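Local coordinates for phosphoserine aminotransferase (Bacillus alcalophilus, PDB 1W23), which catalyses the reversible, pyridoxal-phosphate-dependent transfer of an amino group between glutamate and 3-phosphohydroxypyruvate, giving phosphoserine in the second step of serine biosynthesis, at residues D66-L72 with T204-K210; L98-E104 with T122-Y127; L138-D142 with I164-P168; L296-F301 with C333-N339. One frame throughout, in Å; residues are numbered along the deposited sequence. Where two conformers were deposited one is given.

Chemistry follows position in this chain. Contacts 1 and 4 are buried antiparallel strand pairs on opposite sides of the chain's centre: the first closes the edge of the seven-stranded sheet, the second belongs to the separate three-stranded sheet. Both rest on regular backbone bonding, with apolar side chains packing against helices. Contacts 2 and 3 lie at strand ends of the large sheet, contact 2 joining a helix start to a loop and contact 3 two loops, both nested along the chain inside contact 1. There a carboxylate gathers a lysine and a tyrosine in partly buried contact 2 and a histidine in surface contact 3. Contacts 1, 2 and 4 come near a bound cofactor; contact 3 lies away from it.

Contact 1: residues D66-L72 with T204-K210; sequences DYQILFL and TVVIVKK
Tyr67 to Leu72 and Thr204 to Lys209 form an antiparallel strand pair at one edge of the seven-stranded sheet of this PLP-dependent aminotransferase. Six backbone hydrogen bonds hold Gln68, Leu70 and Leu72 against Val208, Val206 and Thr204, the shortest running from Leu70 N to Val206 O at 2.7 Å. A seventh, from Lys210 N to Asp66 O (3.0 Å), carries the pairing just past the strand end. The Lys209 side chain runs over a face of the Tyr67 ring, with CB 4.1 Å from the ring centroid in a CH-pi contact. Its CG is anti to the backbone N (chi1 -169°), which sends the chain out along the ring until NZ forms a salt bridge with Asp66 OD2 at 3.2 Å, on its syn side but well out of the carboxylate plane. A water accepts from Lys209 NZ and donates to Tyr67 OH, which is also hydrogen-bonded to Phe187 O. Further in, contacts are apolar: Leu72 CD1 lies 4.0 Å from Val206 CG2, and Val205 CG2 meets the Phe71 ring at its edge. Leu70 and Leu72 pack on helices 226-231 and 75-87 respectively, Phe71 faces helix 44-61, and strand 189-193 pairs with the far side of 204-209.

Contact 2: residues L98-E104 with T122-Y127; sequences LTGSWSE and TKANSY. With PLP (pyridoxal-5'-phosphate), chain J.
Leu98 and Thr122 are joined through the backbone, Thr122 N donating to Leu98 O over 3.2 Å with an N-H...O angle of 158°, where strands 93-98 and 115-121 of the large sheet both end. This is the strand-to-helix junction of a beta-alpha unit in the large domain of a fold type I PLP enzyme: Gly100 occupies the N-cap position of helix 101-111, and Thr99 N bonds back to Ser103 OG in the helix's first turn. Tyr127 packs against this turn. Gly100 CA sits over one face of its ring, 3.6 Å from the centroid and 8° off the normal, while Lys123 CA covers the opposite face, so the ring is held between its own loop and the helix start. Leu98 CB approaches Tyr127 CE2 to 4.0 Å. Across the helix's opening turn, Trp102 serves the cofactor: its indole lies with one face over the pyridine ring of PLP, Trp102 CG coming 3.5 Å from PLP C2. The turn carries a cofactor-binding residue on one flank and the Tyr127 loop on another. Glu104 reaches back from the helix to that loop, extended beyond CG (chi2 177°), and its OE1 accepts two bonds from opposite faces of the carboxylate plane. In one conformer, Lys123 NZ makes a salt bridge to Glu104 OE1 at 2.7 Å from the syn side; Tyr127 OH donates on the anti side to Glu104 OE1 at 2.6 Å.

Contact 3: residues L138-D142 with I164-P168; sequences LNEND and INHAP
Ile164 opens the later segment with a light apolar touch, its CD1 4.5 Å from Leu138 CD1, in a contact between two surface loops of the large sheet. One loop leads into strand 142-148 through a type I beta turn from Asn139 to Asp142; the other leads into the neighbouring parallel strand 169-172. His166 carries most of the contact. With CG lodged between the backbone N and the carbonyl carbon (chi1 74°), its imidazole swings across to the turn. Leu138 CD1 packs obliquely against it, 3.7 Å from His166 CE1, and His166 CD2 stands 3.2 Å from Asn139 O, at the ring's edge. The backbone of His166 contributes too: a water donates to both its O and Glu140 O, bridging the loops. Ala167 follows, placing its CB over the centre of the His166 ring and 3.6 Å from Asp142 O. Pro168 then takes the chain into the sheet, where its backbone pairs with Leu145. The carboxylate of Asp142 ties turn and histidine together. Asn139 ND2 bonds to OD1, whereas OD2 accepts Asn139 N from above the carboxylate plane and Asn95 ND2 of strand 93-98 besides. These donors probably fix the group's rotation and favour its ionised form. The remaining bond is nearly straight at 168°: His166 NE2 donates in its ring plane to the anti lone pair of Asp142 OD2, 2.8 Å away.

Contact 4: residues L296-F301 with C333-N339; sequences LMNVTF and CRASIYN
Asn298 and Tyr338 meet with amide and ring planes 81° apart, the phenol oxygen lying in the plane of the amide. Asn298 ND2 donates to Tyr338 OH at 3.0 Å and to Ser336 OG at 2.9 Å, both acceptors lying close to the amide plane; the first bond is nearly straight, the second bent to 137°. Asn150 ND2, from the PLP pocket, takes up Asn298 OD1, and Tyr338 OH is also bonded to Ala9 O, so the amide is fixed in its rotation beside the cofactor site. Met297 approaches the same tyrosine differently, its SD in the ring plane at the edge, 3.9 Å from Tyr338 CD2, a Met-aromatic contact. Bends at chi2 and chi3 fold the methionine chain back toward the other segment. On the other side of the sheet, a chi1 of 59° turns the Phe301 ring back over the neighbouring strand, across Cys333; Cys333 CB sits over the ring centre, 3.7 Å from the Phe301 centroid, with SG oblique to it. Val299 CG2 packs against Ile337 CD1 at 3.7 Å. The antiparallel backbone pairing continues past the strand ends through Ile337 N to Met297 O, 2.8 Å. Helices 306-318 and 343-359 cover the Phe301 side, helix 259-279 touches Met297 and Val299, and strand 286-287 borders 298-302 to complete the three-stranded sheet.

Contact 1: residues D66-L72 with T204-K210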
# COMPACT_ATOMS: atom_id res chain seq x y z
N ASP A 66 15.87 18.28 -11.40
CA ASP A 66 15.06 17.86 -12.55
C ASP A 66 14.53 16.44 -12.39
O ASP A 66 13.95 15.90 -13.32
CB ASP A 66 15.84 18.07 -13.85
CG ASP A 66 17.12 17.31 -13.98
OD1 ASP A 66 17.82 17.01 -13.01
OD2 ASP A 66 17.53 16.98 -15.10
N TYR A 67 14.64 15.88 -11.18
CA TYR A 67 14.01 14.59 -10.81
C TYR A 67 12.94 14.85 -9.78
O TYR A 67 13.07 15.78 -8.96
CB TYR A 67 15.02 13.60 -10.21
CG TYR A 67 16.04 13.07 -11.17
CD1 TYR A 67 17.05 13.87 -11.70
CD2 TYR A 67 16.02 11.74 -11.56
CE1 TYR A 67 17.99 13.35 -12.58
CE2 TYR A 67 16.95 11.22 -12.43
CZ TYR A 67 17.94 12.03 -12.94
OH TYR A 67 18.88 11.57 -13.83
N GLN A 68 11.89 14.02 -9.83
CA GLN A 68 10.80 14.05 -8.82
C GLN A 68 10.79 12.71 -8.10
O GLN A 68 11.14 11.66 -8.65
CB GLN A 68 9.47 14.35 -9.43
CG GLN A 68 8.36 14.62 -8.34
CD GLN A 68 7.11 15.20 -8.91
OE1 GLN A 68 5.97 14.83 -8.50
NE2 GLN A 68 7.30 16.09 -9.85
N ILE A 69 10.37 12.75 -6.84
CA ILE A 69 10.26 11.60 -5.97
C ILE A 69 8.78 11.23 -5.87
O ILE A 69 8.00 12.08 -5.42
CB ILE A 69 10.85 11.93 -4.60
CG1 ILE A 69 12.35 12.29 -4.73
CG2 ILE A 69 10.66 10.78 -3.62
CD1 ILE A 69 12.84 13.09 -3.53
N LEU A 70 8.43 10.04 -6.27
CA LEU A 70 7.07 9.51 -6.17
C LEU A 70 7.00 8.49 -5.04
O LEU A 70 7.94 7.72 -4.83
CB LEU A 70 6.62 8.85 -7.46
CG LEU A 70 6.79 9.67 -8.73
CD1 LEU A 70 6.33 8.85 -9.94
CD2 LEU A 70 6.01 10.96 -8.70
N PHE A 71 5.85 8.47 -4.36
CA PHE A 71 5.51 7.48 -3.35
C PHE A 71 4.27 6.74 -3.86
O PHE A 71 3.18 7.30 -3.84
CB PHE A 71 5.22 8.11 -2.01
CG PHE A 71 6.37 8.89 -1.39
CD1 PHE A 71 6.14 10.05 -0.71
CD2 PHE A 71 7.70 8.44 -1.49
CE1 PHE A 71 7.17 10.77 -0.13
CE2 PHE A 71 8.72 9.19 -0.92
CZ PHE A 71 8.47 10.33 -0.22
N LEU A 72 4.45 5.50 -4.30
CA LEU A 72 3.39 4.71 -4.95
C LEU A 72 3.08 3.47 -4.14
O LEU A 72 3.95 2.91 -3.45
CB LEU A 72 3.80 4.33 -6.37
CG LEU A 72 4.13 5.51 -7.28
CD1 LEU A 72 4.43 4.98 -8.68
CD2 LEU A 72 3.03 6.53 -7.33
N THR A 204 6.35 2.28 -2.24
CA THR A 204 7.43 2.09 -3.20
C THR A 204 7.91 3.47 -3.58
O THR A 204 7.12 4.36 -3.97
CB THR A 204 6.92 1.32 -4.42
OG1 THR A 204 6.40 0.04 -3.98
CG2 THR A 204 8.00 1.03 -5.43
N VAL A 205 9.22 3.71 -3.45
CA VAL A 205 9.85 4.97 -3.86
C VAL A 205 10.27 4.88 -5.31
O VAL A 205 10.91 3.92 -5.74
CB VAL A 205 11.07 5.27 -2.96
CG1 VAL A 205 11.84 6.47 -3.46
CG2 VAL A 205 10.62 5.43 -1.51
N VAL A 206 9.85 5.85 -6.11
CA VAL A 206 10.21 5.94 -7.50
C VAL A 206 10.82 7.34 -7.73
O VAL A 206 10.15 8.33 -7.54
CB VAL A 206 9.02 5.70 -8.44
CG1 VAL A 206 9.46 5.69 -9.89
CG2 VAL A 206 8.31 4.39 -8.08
N ILE A 207 12.12 7.35 -8.12
CA ILE A 207 12.83 8.59 -8.43
C ILE A 207 12.92 8.69 -9.94
O ILE A 207 13.49 7.80 -10.55
CB ILE A 207 14.20 8.62 -7.75
CG1 ILE A 207 14.15 8.46 -6.23
CG2 ILE A 207 14.94 9.88 -8.16
CD1 ILE A 207 15.43 7.98 -5.60
N VAL A 208 12.32 9.71 -10.53
CA VAL A 208 12.12 9.78 -11.95
C VAL A 208 12.64 11.09 -12.52
O VAL A 208 12.42 12.18 -11.96
CB VAL A 208 10.61 9.76 -12.37
CG1 VAL A 208 9.94 8.49 -11.96
CG2 VAL A 208 9.80 10.93 -11.80
N LYS A 209 13.34 11.02 -13.64
CA LYS A 209 13.72 12.21 -14.39
C LYS A 209 12.43 12.76 -15.00
O LYS A 209 11.78 12.09 -15.79
CB LYS A 209 14.76 11.86 -15.44
CG LYS A 209 15.40 13.10 -16.08
CD LYS A 209 16.64 12.67 -16.89
CE LYS A 209 17.31 13.88 -17.58
NZ LYS A 209 18.39 14.33 -16.65
N LYS A 210 12.01 13.96 -14.57
CA LYS A 210 10.66 14.42 -14.84
C LYS A 210 10.32 14.42 -16.32
O LYS A 210 9.23 13.97 -16.69
CB LYS A 210 10.48 15.84 -14.28
CG LYS A 210 10.71 15.91 -12.81
CD LYS A 210 10.37 17.27 -12.25
CE LYS A 210 11.33 17.99 -11.32
NZ LYS A 210 10.56 19.19 -10.81
O HOH W 1 20.33 11.69 -16.57

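Contact 2: residues L98-E104 with T122-Y127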
# COMPACT_ATOMS: atom_id res chain seq x y z
N LEU A 98 20.25 -9.47 -16.87
CA LEU A 98 19.81 -10.47 -15.93
C LEU A 98 20.92 -10.84 -14.93
O LEU A 98 21.94 -11.41 -15.33
CB LEU A 98 19.35 -11.74 -16.62
CG LEU A 98 18.15 -11.56 -17.60
CD1 LEU A 98 17.76 -12.91 -18.20
CD2 LEU A 98 16.96 -10.92 -16.90
N THR A 99 20.71 -10.49 -13.64
CA THR A 99 21.66 -10.81 -12.60
C THR A 99 21.02 -11.56 -11.44
O THR A 99 21.68 -11.82 -10.43
CB THR A 99 22.43 -9.59 -12.10
OG1 THR A 99 21.51 -8.47 -11.87
CG2 THR A 99 23.44 -9.10 -13.14
N GLY A 100 19.76 -11.96 -11.55
CA GLY A 100 19.11 -12.82 -10.58
C GLY A 100 17.67 -13.03 -10.91
O GLY A 100 17.19 -12.71 -12.01
N SER A 101 16.93 -13.59 -9.97
CA SER A 101 15.53 -13.91 -10.13
C SER A 101 14.69 -12.65 -10.25
O SER A 101 13.74 -12.59 -11.05
CB SER A 101 15.06 -14.79 -8.89
OG SER A 101 13.64 -14.84 -8.87
N TRP A 102 14.98 -11.61 -9.44
CA TRP A 102 14.23 -10.37 -9.57
C TRP A 102 14.42 -9.75 -10.93
O TRP A 102 13.46 -9.14 -11.47
CB TRP A 102 14.59 -9.39 -8.42
CG TRP A 102 14.07 -9.94 -7.09
CD1 TRP A 102 14.80 -10.32 -6.01
CD2 TRP A 102 12.70 -10.19 -6.77
NE1 TRP A 102 13.97 -10.77 -5.03
CE2 TRP A 102 12.67 -10.71 -5.45
CE3 TRP A 102 11.47 -10.01 -7.43
CZ2 TRP A 102 11.48 -11.05 -4.83
CZ3 TRP A 102 10.29 -10.36 -6.81
CH2 TRP A 102 10.32 -10.87 -5.51
N SER A 103 15.59 -9.86 -11.55
CA SER A 103 15.75 -9.38 -12.92
C SER A 103 14.81 -10.13 -13.88
O SER A 103 14.19 -9.55 -14.77
CB SER A 103 17.17 -9.59 -13.43
OG SER A 103 18.18 -9.05 -12.59
N GLU A 104 14.74 -11.47 -13.70
CA GLU A 104 13.88 -12.30 -14.53
C GLU A 104 12.40 -11.88 -14.39
O GLU A 104 11.67 -11.83 -15.39
CB GLU A 104 14.02 -13.77 -14.18
CG GLU A 104 15.37 -14.34 -14.49
CD GLU A 104 15.57 -15.79 -14.08
OE1 GLU A 104 16.60 -16.38 -14.42
OE2 GLU A 104 14.67 -16.37 -13.43
N THR A 122 24.12 -13.54 -16.38
CA THR A 122 24.93 -14.58 -15.73
C THR A 122 24.10 -15.78 -15.26
O THR A 122 24.51 -16.57 -14.42
CB THR A 122 25.80 -13.98 -14.58
OG1 THR A 122 24.95 -13.27 -13.68
CG2 THR A 122 26.86 -13.02 -15.13
N LYS A 123 22.92 -15.95 -15.91
CA LYS A 123 22.04 -17.02 -15.59
C LYS A 123 22.66 -18.42 -15.72
O LYS A 123 22.43 -19.32 -14.90
CB LYS A 123 20.79 -16.93 -16.49
CG LYS A 123 19.68 -17.94 -16.20
CD LYS A 123 18.50 -17.75 -17.16
CE LYS A 123 17.49 -18.86 -16.96
NZ LYS A 123 16.90 -18.84 -15.59
N ALA A 124 23.44 -18.60 -16.78
CA ALA A 124 23.98 -19.90 -17.08
C ALA A 124 24.90 -20.38 -15.98
O ALA A 124 25.03 -21.59 -15.79
CB ALA A 124 24.69 -19.93 -18.43
N ASN A 125 25.51 -19.46 -15.26
CA ASN A 125 26.39 -19.77 -14.15
C ASN A 125 25.73 -19.52 -12.81
O ASN A 125 26.42 -19.35 -11.80
CB ASN A 125 27.62 -18.88 -14.30
CG ASN A 125 28.83 -19.53 -13.72
OD1 ASN A 125 29.57 -18.79 -13.04
ND2 ASN A 125 28.94 -20.80 -14.04
N SER A 126 24.41 -19.59 -12.77
CA SER A 126 23.66 -19.46 -11.54
C SER A 126 23.89 -18.14 -10.86
O SER A 126 23.88 -18.06 -9.62
CB SER A 126 23.90 -20.64 -10.54
OG SER A 126 23.54 -21.87 -11.23
N TYR A 127 24.08 -17.09 -11.63
CA TYR A 127 24.05 -15.73 -11.07
C TYR A 127 25.06 -15.54 -9.93
O TYR A 127 24.74 -15.02 -8.86
CB TYR A 127 22.63 -15.38 -10.65
CG TYR A 127 21.61 -15.28 -11.77
CD1 TYR A 127 20.41 -16.00 -11.73
CD2 TYR A 127 21.80 -14.43 -12.85
CE1 TYR A 127 19.46 -15.92 -12.72
CE2 TYR A 127 20.83 -14.29 -13.85
CZ TYR A 127 19.65 -15.05 -13.78
OH TYR A 127 18.74 -14.87 -14.79
N1 PLP J . 13.00 -6.49 -6.51
C2 PLP J . 13.93 -6.83 -5.55
C2A PLP J . 15.36 -6.60 -5.90
C3 PLP J . 13.52 -7.33 -4.33
O3 PLP J . 14.41 -7.62 -3.41
C4 PLP J . 12.11 -7.53 -4.08
C4A PLP J . 11.68 -8.01 -2.74
C5 PLP J . 11.20 -7.17 -5.08
C6 PLP J . 11.67 -6.68 -6.29
C5A PLP J . 9.72 -7.36 -4.93
O4P PLP J . 9.18 -6.27 -4.10
P PLP J . 7.59 -6.27 -3.71
O1P PLP J . 7.36 -7.51 -2.90
O2P PLP J . 6.82 -6.28 -5.01
O3P PLP J . 7.47 -4.95 -2.96

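Contact 3: residues L138-D142 with I164-P168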
# COMPACT_ATOMS: atom_id res chain seq x y z
N LEU A 138 23.50 -3.72 -26.73
CA LEU A 138 22.59 -2.60 -26.77
C LEU A 138 21.97 -2.47 -28.15
O LEU A 138 22.59 -2.87 -29.17
CB LEU A 138 23.31 -1.33 -26.37
CG LEU A 138 24.05 -1.34 -25.03
CD1 LEU A 138 24.75 -0.01 -24.81
CD2 LEU A 138 23.09 -1.75 -23.90
N ASN A 139 20.76 -1.88 -28.21
CA ASN A 139 20.05 -1.72 -29.47
C ASN A 139 19.74 -0.26 -29.66
O ASN A 139 19.38 0.43 -28.68
CB ASN A 139 18.71 -2.50 -29.49
CG ASN A 139 18.93 -3.96 -29.15
OD1 ASN A 139 19.49 -4.72 -29.95
ND2 ASN A 139 18.55 -4.36 -27.94
N GLU A 140 19.85 0.24 -30.90
CA GLU A 140 19.54 1.65 -31.18
C GLU A 140 18.09 2.03 -30.76
O GLU A 140 17.86 3.20 -30.40
CB GLU A 140 19.78 1.91 -32.65
CG GLU A 140 18.89 1.18 -33.72
CD GLU A 140 19.22 1.78 -35.10
OE1 GLU A 140 20.04 1.35 -36.02
OE2 GLU A 140 18.53 2.86 -35.30
N ASN A 141 17.19 1.06 -30.85
CA ASN A 141 15.79 1.32 -30.53
C ASN A 141 15.44 0.81 -29.14
O ASN A 141 14.24 0.56 -28.86
CB ASN A 141 14.88 0.72 -31.61
CG ASN A 141 14.99 -0.79 -31.77
OD1 ASN A 141 16.12 -1.31 -31.75
ND2 ASN A 141 13.90 -1.50 -31.99
N ASP A 142 16.41 0.64 -28.24
CA ASP A 142 16.08 0.39 -26.83
C ASP A 142 15.22 1.52 -26.29
O ASP A 142 15.54 2.71 -26.40
CB ASP A 142 17.33 0.26 -25.97
CG ASP A 142 18.09 -1.02 -26.15
OD1 ASP A 142 17.52 -2.05 -26.61
OD2 ASP A 142 19.30 -1.04 -25.78
N ILE A 164 25.42 4.91 -19.85
CA ILE A 164 24.43 4.58 -20.90
C ILE A 164 23.98 5.90 -21.48
O ILE A 164 23.59 6.74 -20.65
CB ILE A 164 23.30 3.73 -20.24
CG1 ILE A 164 23.95 2.46 -19.62
CG2 ILE A 164 22.11 3.27 -21.01
CD1 ILE A 164 24.64 1.60 -20.65
N ASN A 165 24.06 6.14 -22.76
CA ASN A 165 23.75 7.37 -23.45
C ASN A 165 22.63 7.25 -24.46
O ASN A 165 22.07 8.27 -24.92
CB ASN A 165 25.07 7.91 -24.13
CG ASN A 165 26.29 7.97 -23.23
OD1 ASN A 165 26.37 8.70 -22.21
ND2 ASN A 165 27.40 7.24 -23.51
N HIS A 166 22.28 6.04 -24.89
CA HIS A 166 21.43 5.79 -26.04
C HIS A 166 19.95 5.63 -25.65
O HIS A 166 19.10 5.68 -26.51
CB HIS A 166 21.86 4.57 -26.85
CG HIS A 166 21.52 3.28 -26.14
ND1 HIS A 166 22.04 2.90 -24.91
CD2 HIS A 166 20.68 2.30 -26.48
CE1 HIS A 166 21.52 1.72 -24.56
NE2 HIS A 166 20.69 1.33 -25.47
N ALA A 167 19.71 5.43 -24.36
CA ALA A 167 18.40 5.14 -23.77
C ALA A 167 18.54 5.37 -22.26
O ALA A 167 19.67 5.31 -21.75
CB ALA A 167 18.04 3.69 -24.06
N PRO A 168 17.48 5.59 -21.52
CA PRO A 168 17.62 5.73 -20.09
C PRO A 168 17.96 4.43 -19.39
O PRO A 168 17.46 3.37 -19.72
CB PRO A 168 16.19 6.19 -19.69
CG PRO A 168 15.28 5.70 -20.77
CD PRO A 168 16.10 5.85 -22.04
O HOH W 2 19.64 5.16 -29.25

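Contact 4: residues L296-F301 with C333-N339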
# COMPACT_ATOMS: atom_id res chain seq x y z
N LEU A 296 26.78 -6.27 -0.16
CA LEU A 296 26.85 -5.72 1.19
C LEU A 296 25.55 -5.85 1.94
O LEU A 296 25.51 -5.55 3.13
CB LEU A 296 27.31 -4.26 1.12
CG LEU A 296 28.73 -4.08 0.58
CD1 LEU A 296 29.00 -2.59 0.38
CD2 LEU A 296 29.77 -4.70 1.49
N MET A 297 24.47 -6.25 1.26
CA MET A 297 23.11 -6.28 1.79
C MET A 297 22.56 -7.69 2.07
O MET A 297 21.80 -7.86 3.03
CB MET A 297 22.17 -5.56 0.79
CG MET A 297 22.46 -4.08 0.64
SD MET A 297 21.90 -3.02 2.00
CE MET A 297 23.40 -2.75 2.97
N ASN A 298 22.93 -8.67 1.23
CA ASN A 298 22.45 -10.03 1.39
C ASN A 298 23.62 -10.99 1.20
O ASN A 298 24.17 -11.05 0.13
CB ASN A 298 21.33 -10.40 0.40
CG ASN A 298 20.18 -9.42 0.43
OD1 ASN A 298 20.15 -8.48 -0.40
ND2 ASN A 298 19.19 -9.60 1.30
N VAL A 299 24.00 -11.71 2.27
CA VAL A 299 25.14 -12.62 2.24
C VAL A 299 24.63 -14.04 2.10
O VAL A 299 23.99 -14.58 3.02
CB VAL A 299 26.01 -12.47 3.49
CG1 VAL A 299 27.18 -13.43 3.40
CG2 VAL A 299 26.47 -11.04 3.72
N THR A 300 24.90 -14.65 0.95
CA THR A 300 24.37 -15.98 0.63
C THR A 300 25.46 -17.04 0.74
O THR A 300 26.59 -16.86 0.24
CB THR A 300 23.72 -15.96 -0.76
OG1 THR A 300 24.67 -15.46 -1.68
CG2 THR A 300 22.45 -15.12 -0.77
N PHE A 301 25.15 -18.17 1.40
CA PHE A 301 26.18 -19.18 1.59
C PHE A 301 25.51 -20.54 1.87
O PHE A 301 24.36 -20.63 2.23
CB PHE A 301 27.16 -18.84 2.70
CG PHE A 301 26.56 -18.64 4.07
CD1 PHE A 301 26.58 -19.70 5.00
CD2 PHE A 301 25.98 -17.46 4.47
CE1 PHE A 301 26.04 -19.56 6.27
CE2 PHE A 301 25.47 -17.32 5.77
CZ PHE A 301 25.52 -18.38 6.65
N CYS A 333 21.61 -20.57 2.89
CA CYS A 333 21.47 -19.60 3.95
C CYS A 333 21.56 -18.19 3.36
O CYS A 333 22.27 -17.98 2.35
CB CYS A 333 22.57 -19.75 5.00
SG CYS A 333 22.70 -21.45 5.63
N ARG A 334 20.92 -17.23 3.97
CA ARG A 334 20.99 -15.84 3.53
C ARG A 334 20.91 -14.96 4.76
O ARG A 334 19.90 -14.94 5.45
CB ARG A 334 19.85 -15.49 2.57
CG ARG A 334 19.89 -14.03 2.12
CD ARG A 334 18.90 -13.73 1.00
NE ARG A 334 17.53 -14.09 1.37
CZ ARG A 334 16.48 -13.78 0.62
NH1 ARG A 334 16.61 -13.11 -0.51
NH2 ARG A 334 15.25 -14.19 1.04
N ALA A 335 22.01 -14.23 5.04
CA ALA A 335 22.04 -13.26 6.12
C ALA A 335 21.77 -11.87 5.50
O ALA A 335 22.65 -11.33 4.80
CB ALA A 335 23.39 -13.26 6.85
N SER A 336 20.58 -11.32 5.71
CA SER A 336 20.24 -9.99 5.20
C SER A 336 20.67 -8.97 6.24
O SER A 336 20.30 -9.06 7.41
CB SER A 336 18.77 -9.91 4.86
OG SER A 336 18.42 -10.82 3.83
N ILE A 337 21.52 -8.04 5.79
CA ILE A 337 22.24 -7.09 6.62
C ILE A 337 22.05 -5.66 6.10
O ILE A 337 22.95 -4.89 5.88
CB ILE A 337 23.73 -7.49 6.75
CG1 ILE A 337 24.41 -7.74 5.40
CG2 ILE A 337 23.86 -8.69 7.67
CD1 ILE A 337 25.93 -7.88 5.52
N TYR A 338 20.77 -5.31 5.89
CA TYR A 338 20.36 -3.99 5.49
C TYR A 338 20.80 -2.94 6.49
O TYR A 338 21.27 -3.27 7.59
CB TYR A 338 18.83 -3.99 5.35
CG TYR A 338 18.31 -5.02 4.37
CD1 TYR A 338 17.32 -5.91 4.74
CD2 TYR A 338 18.76 -5.13 3.08
CE1 TYR A 338 16.82 -6.85 3.89
CE2 TYR A 338 18.27 -6.05 2.20
CZ TYR A 338 17.27 -6.91 2.59
OH TYR A 338 16.81 -7.86 1.68
N ASN A 339 20.60 -1.67 6.16
CA ASN A 339 21.14 -0.55 6.95
C ASN A 339 20.90 -0.70 8.46
O ASN A 339 21.82 -0.43 9.24
CB ASN A 339 20.45 0.73 6.53
CG ASN A 339 20.87 1.31 5.19
OD1 ASN A 339 21.82 0.85 4.56
ND2 ASN A 339 20.17 2.36 4.75